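Local coordinates for CBS domain containing membrane protein (Sphaerobacter thermophilus, PDB 4ESY) that is of unestablished function but, as a tandem CBS-domain fragment of a universal stress protein family member, probably senses adenosine-type ligands as other CBS pairs do, at residues V28-E33 against C51-D56; V116-E121 against I139-D144. All coordinates share one frame; numbering follows the deposited sequence.

Contact 1: V28-E33 against C51-D56; sequences VVTVRE and CAPVVD
Val31 and Val54 meet on the buried face of a short parallel bridge, CG2 to CG2 at 3.9 Å. With Val31 CG1 anti to the carbonyl carbon (chi1 -61°), its CG2 falls between the backbone N and that carbon and faces Val54. Three backbone bonds fix the register: Val31 N gives to Pro53 O at 3.0 Å, Val55 N to Val31 O at 2.8 Å, and Glu33 N to Val55 O at 2.9 Å. The third is the most bent, 150° at the hydrogen. Packing is close beside it too, where Val54 CG1 lies 3.5 Å from Glu33 CA, and Met111 and Ile65 touch the same valine from outside. On the other face, the Thr30 and Pro53 side chains cross at about a right angle, Thr30 CG2 lying 4.0 Å from Pro53 CB. The solvent side is looser: Arg32 is exposed, its chain bent at chi2 so that CD rests near Asp56 O, and its NE stays 6.6 Å from Asp56 OD1, too far for a salt bridge; that OD1 accepts from His60 N. Strand 31-32, helix 37-46 and strand 51-55 thus form a beta-alpha-beta unit with adjacent parallel strands, as expected of a CBS domain.

Contact 2: V116-E121 against I139-D144; sequences VTAAPE and IPVVQD
Pro120 lays its ring against three residues of strand 138-143. Its CG stands 3.7 Å from Gln143 CB, the two side chains crossing at about a right angle, while CD comes 3.8 Å from Val141 CG1 and also rests 3.2 Å from Val142 O. Val141 offers that methyl because CG1 is anti to the backbone N (chi1 179°). Replacing Pro120 with an alanine would probably open a gap beside Val141 CG1 and leave the aliphatic part of Gln143 without its apolar neighbour. Before it in the chain, Ala118 is held from both its polar atoms: its N donates to Pro140 O at 2.9 Å, and its O accepts from Val142 N at 2.8 Å, at 166° on the hydrogen. This pair of bonds brackets Val141, making a single bridge in which residues 116-121 run beside strand 138-143 with end-to-end directions 47° apart, probably the counterpart of the short first strand of a CBS domain. Nearer the start of the segment, Val116 CG1 meets Ile139 CD1 at 3.7 Å, and Ile139 CG2 lies 4.1 Å from Ala118 CB. In the next shell, helix 124-133 covers this end through Ile127 and Gln130, Val148 and Val151 of strand 146-152 touch Val141, and Asp122 OD2 accepts from Ala119 N. Pro120 shares a backbone hydrogen bond with Arg21, and its ring also touches that residue.

How the contacts relate
From the N terminus, helix 2-16 leads past Arg21 to residues 28-33, and contact 1 closes the loop through helix 37-46 at residues 51-56. The chain then passes strand 61-66 and the helices from 79 to 110 before contact 2 opens at 116-121 and closes, after helix 124-133, at 139-144. The two loops follow in series; neither encloses nor crosses the other, and each spans 17 intervening residues, ten of them helical. The centres of contacts 1 and 2 are 14 Å apart, and the two do not touch. Packing and a backbone bond join the two CBS halves: Pro53 meets Pro147 and Ile150, Pro140 meets Leu61 and Ile64, and Glu33 is hydrogen-bonded through its backbone to Ser108.

Contact 1: V28-E33 against C51-D56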
# COMPACT_ATOMS: atom_id res chain seq x y z
N VAL A 28 -11.70 -8.13 9.94
CA VAL A 28 -10.36 -8.06 10.49
C VAL A 28 -9.77 -9.48 10.50
O VAL A 28 -10.45 -10.45 10.83
CB VAL A 28 -10.33 -7.38 11.86
CG1 VAL A 28 -10.89 -8.28 12.94
CG2 VAL A 28 -8.90 -6.93 12.20
N VAL A 29 -8.53 -9.59 10.07
CA VAL A 29 -7.83 -10.85 10.12
C VAL A 29 -6.64 -10.68 11.06
O VAL A 29 -5.80 -9.83 10.83
CB VAL A 29 -7.30 -11.23 8.74
CG1 VAL A 29 -6.45 -12.46 8.87
CG2 VAL A 29 -8.47 -11.48 7.74
N THR A 30 -6.57 -11.47 12.11
CA THR A 30 -5.44 -11.36 13.02
C THR A 30 -4.55 -12.62 12.96
O THR A 30 -4.96 -13.64 12.40
CB THR A 30 -5.88 -11.18 14.48
OG1 THR A 30 -6.45 -12.40 14.95
CG2 THR A 30 -6.88 -10.05 14.63
N VAL A 31 -3.35 -12.53 13.53
CA VAL A 31 -2.50 -13.68 13.73
C VAL A 31 -2.10 -13.76 15.21
O VAL A 31 -2.15 -12.74 15.93
CB VAL A 31 -1.19 -13.62 12.85
CG1 VAL A 31 -1.53 -13.58 11.36
CG2 VAL A 31 -0.31 -12.45 13.25
N ARG A 32 -1.73 -14.96 15.67
CA ARG A 32 -1.32 -15.16 17.06
C ARG A 32 0.17 -14.89 17.18
O ARG A 32 0.94 -15.21 16.27
CB ARG A 32 -1.60 -16.60 17.51
CG ARG A 32 -3.08 -16.96 17.61
CD ARG A 32 -3.58 -16.45 18.96
NE ARG A 32 -4.98 -16.75 19.25
CZ ARG A 32 -5.45 -17.90 19.75
NH1 ARG A 32 -4.63 -18.92 19.98
NH2 ARG A 32 -6.76 -18.04 19.98
N GLU A 33 0.59 -14.34 18.32
CA GLU A 33 2.01 -14.06 18.55
C GLU A 33 2.87 -15.31 18.45
O GLU A 33 4.04 -15.22 18.08
CB GLU A 33 2.25 -13.38 19.90
CG GLU A 33 1.77 -14.21 21.07
CD GLU A 33 2.07 -13.54 22.43
OE1 GLU A 33 2.85 -12.55 22.47
OE2 GLU A 33 1.53 -14.02 23.46
N CYS A 51 -0.56 -6.45 6.14
CA CYS A 51 -0.29 -6.27 7.56
C CYS A 51 -1.43 -6.90 8.37
O CYS A 51 -2.52 -7.11 7.84
CB CYS A 51 -0.12 -4.80 7.93
SG CYS A 51 -1.43 -3.65 7.44
N ALA A 52 -1.18 -7.20 9.64
CA ALA A 52 -2.21 -7.79 10.49
C ALA A 52 -1.92 -7.49 11.96
O ALA A 52 -0.76 -7.39 12.36
CB ALA A 52 -2.25 -9.30 10.29
N PRO A 53 -2.97 -7.36 12.76
CA PRO A 53 -2.78 -7.25 14.21
C PRO A 53 -2.27 -8.60 14.70
O PRO A 53 -2.68 -9.63 14.16
CB PRO A 53 -4.20 -7.05 14.76
CG PRO A 53 -5.04 -6.57 13.55
CD PRO A 53 -4.39 -7.21 12.33
N VAL A 54 -1.36 -8.57 15.68
CA VAL A 54 -0.91 -9.75 16.36
C VAL A 54 -1.61 -9.80 17.75
O VAL A 54 -1.62 -8.79 18.47
CB VAL A 54 0.61 -9.67 16.56
CG1 VAL A 54 1.12 -10.95 17.25
CG2 VAL A 54 1.27 -9.45 15.19
N VAL A 55 -2.23 -10.92 18.10
CA VAL A 55 -2.93 -11.00 19.38
C VAL A 55 -2.32 -12.11 20.24
O VAL A 55 -1.65 -13.01 19.70
CB VAL A 55 -4.45 -11.20 19.18
CG1 VAL A 55 -5.04 -10.04 18.37
CG2 VAL A 55 -4.74 -12.53 18.45
N ASP A 56 -2.52 -12.02 21.55
CA ASP A 56 -2.21 -13.14 22.42
C ASP A 56 -3.28 -14.25 22.34
O ASP A 56 -4.26 -14.16 21.56
CB ASP A 56 -1.92 -12.69 23.87
CG ASP A 56 -3.18 -12.16 24.61
OD1 ASP A 56 -4.33 -12.31 24.13
OD2 ASP A 56 -3.00 -11.63 25.73

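Contact 2: V116-E121 against I139-D144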
# COMPACT_ATOMS: atom_id res chain seq x y z
N VAL A 116 0.55 4.30 18.71
CA VAL A 116 -0.76 4.82 19.07
C VAL A 116 -1.84 3.86 18.62
O VAL A 116 -1.64 3.09 17.68
CB VAL A 116 -0.96 6.28 18.53
CG1 VAL A 116 -1.00 6.31 17.02
CG2 VAL A 116 -2.21 6.91 19.10
N THR A 117 -2.96 3.84 19.33
CA THR A 117 -4.11 3.07 18.86
C THR A 117 -5.30 4.03 18.76
O THR A 117 -5.25 5.13 19.33
CB THR A 117 -4.48 1.94 19.83
OG1 THR A 117 -4.90 2.51 21.08
CG2 THR A 117 -3.28 1.01 20.09
N ALA A 118 -6.36 3.62 18.08
CA ALA A 118 -7.59 4.41 18.02
C ALA A 118 -8.78 3.55 18.42
O ALA A 118 -8.68 2.32 18.43
CB ALA A 118 -7.81 4.93 16.62
N ALA A 119 -9.91 4.19 18.73
CA ALA A 119 -11.17 3.50 18.97
C ALA A 119 -12.13 3.70 17.79
O ALA A 119 -12.03 4.69 17.08
CB ALA A 119 -11.80 3.96 20.30
N PRO A 120 -13.05 2.75 17.54
CA PRO A 120 -13.99 2.89 16.41
C PRO A 120 -14.87 4.16 16.46
O PRO A 120 -15.33 4.65 15.41
CB PRO A 120 -14.86 1.61 16.51
CG PRO A 120 -14.70 1.14 17.94
CD PRO A 120 -13.26 1.46 18.25
N GLU A 121 -15.08 4.72 17.65
CA GLU A 121 -15.87 5.95 17.74
C GLU A 121 -15.08 7.27 17.55
O GLU A 121 -15.67 8.33 17.59
CB GLU A 121 -16.67 6.00 19.06
CG GLU A 121 -15.82 6.29 20.29
CD GLU A 121 -15.18 5.03 20.90
OE1 GLU A 121 -14.75 5.09 22.09
OE2 GLU A 121 -15.08 3.99 20.21
N ILE A 139 -2.32 2.54 11.99
CA ILE A 139 -2.78 2.69 13.36
C ILE A 139 -3.86 1.65 13.56
O ILE A 139 -4.86 1.66 12.82
CB ILE A 139 -3.41 4.08 13.62
CG1 ILE A 139 -2.37 5.19 13.41
CG2 ILE A 139 -4.10 4.14 15.03
CD1 ILE A 139 -2.84 6.59 13.83
N PRO A 140 -3.64 0.75 14.52
CA PRO A 140 -4.64 -0.26 14.92
C PRO A 140 -5.88 0.34 15.62
O PRO A 140 -5.78 1.29 16.40
CB PRO A 140 -3.86 -1.19 15.85
CG PRO A 140 -2.76 -0.34 16.41
CD PRO A 140 -2.42 0.69 15.35
N VAL A 141 -7.05 -0.21 15.30
CA VAL A 141 -8.30 0.26 15.89
C VAL A 141 -8.75 -0.84 16.83
O VAL A 141 -8.81 -2.00 16.47
CB VAL A 141 -9.38 0.58 14.83
CG1 VAL A 141 -10.71 1.06 15.50
CG2 VAL A 141 -8.86 1.65 13.87
N VAL A 142 -9.04 -0.45 18.07
CA VAL A 142 -9.34 -1.39 19.13
C VAL A 142 -10.66 -1.03 19.74
O VAL A 142 -10.90 0.15 20.05
CB VAL A 142 -8.23 -1.31 20.18
CG1 VAL A 142 -8.68 -1.88 21.48
CG2 VAL A 142 -6.99 -2.03 19.65
N GLN A 143 -11.53 -2.03 19.89
CA GLN A 143 -12.84 -1.89 20.54
C GLN A 143 -12.91 -2.90 21.70
O GLN A 143 -12.92 -4.12 21.49
CB GLN A 143 -13.96 -2.11 19.51
CG GLN A 143 -15.40 -2.06 20.03
CD GLN A 143 -16.44 -2.21 18.91
OE1 GLN A 143 -16.13 -2.59 17.77
NE2 GLN A 143 -17.69 -1.90 19.23
N ASP A 144 -12.91 -2.37 22.92
CA ASP A 144 -12.89 -3.19 24.14
C ASP A 144 -11.69 -4.15 24.25
O ASP A 144 -11.86 -5.29 24.68
CB ASP A 144 -14.17 -4.03 24.28
CG ASP A 144 -15.44 -3.20 24.10
OD1 ASP A 144 -15.50 -2.05 24.60
OD2 ASP A 144 -16.38 -3.73 23.46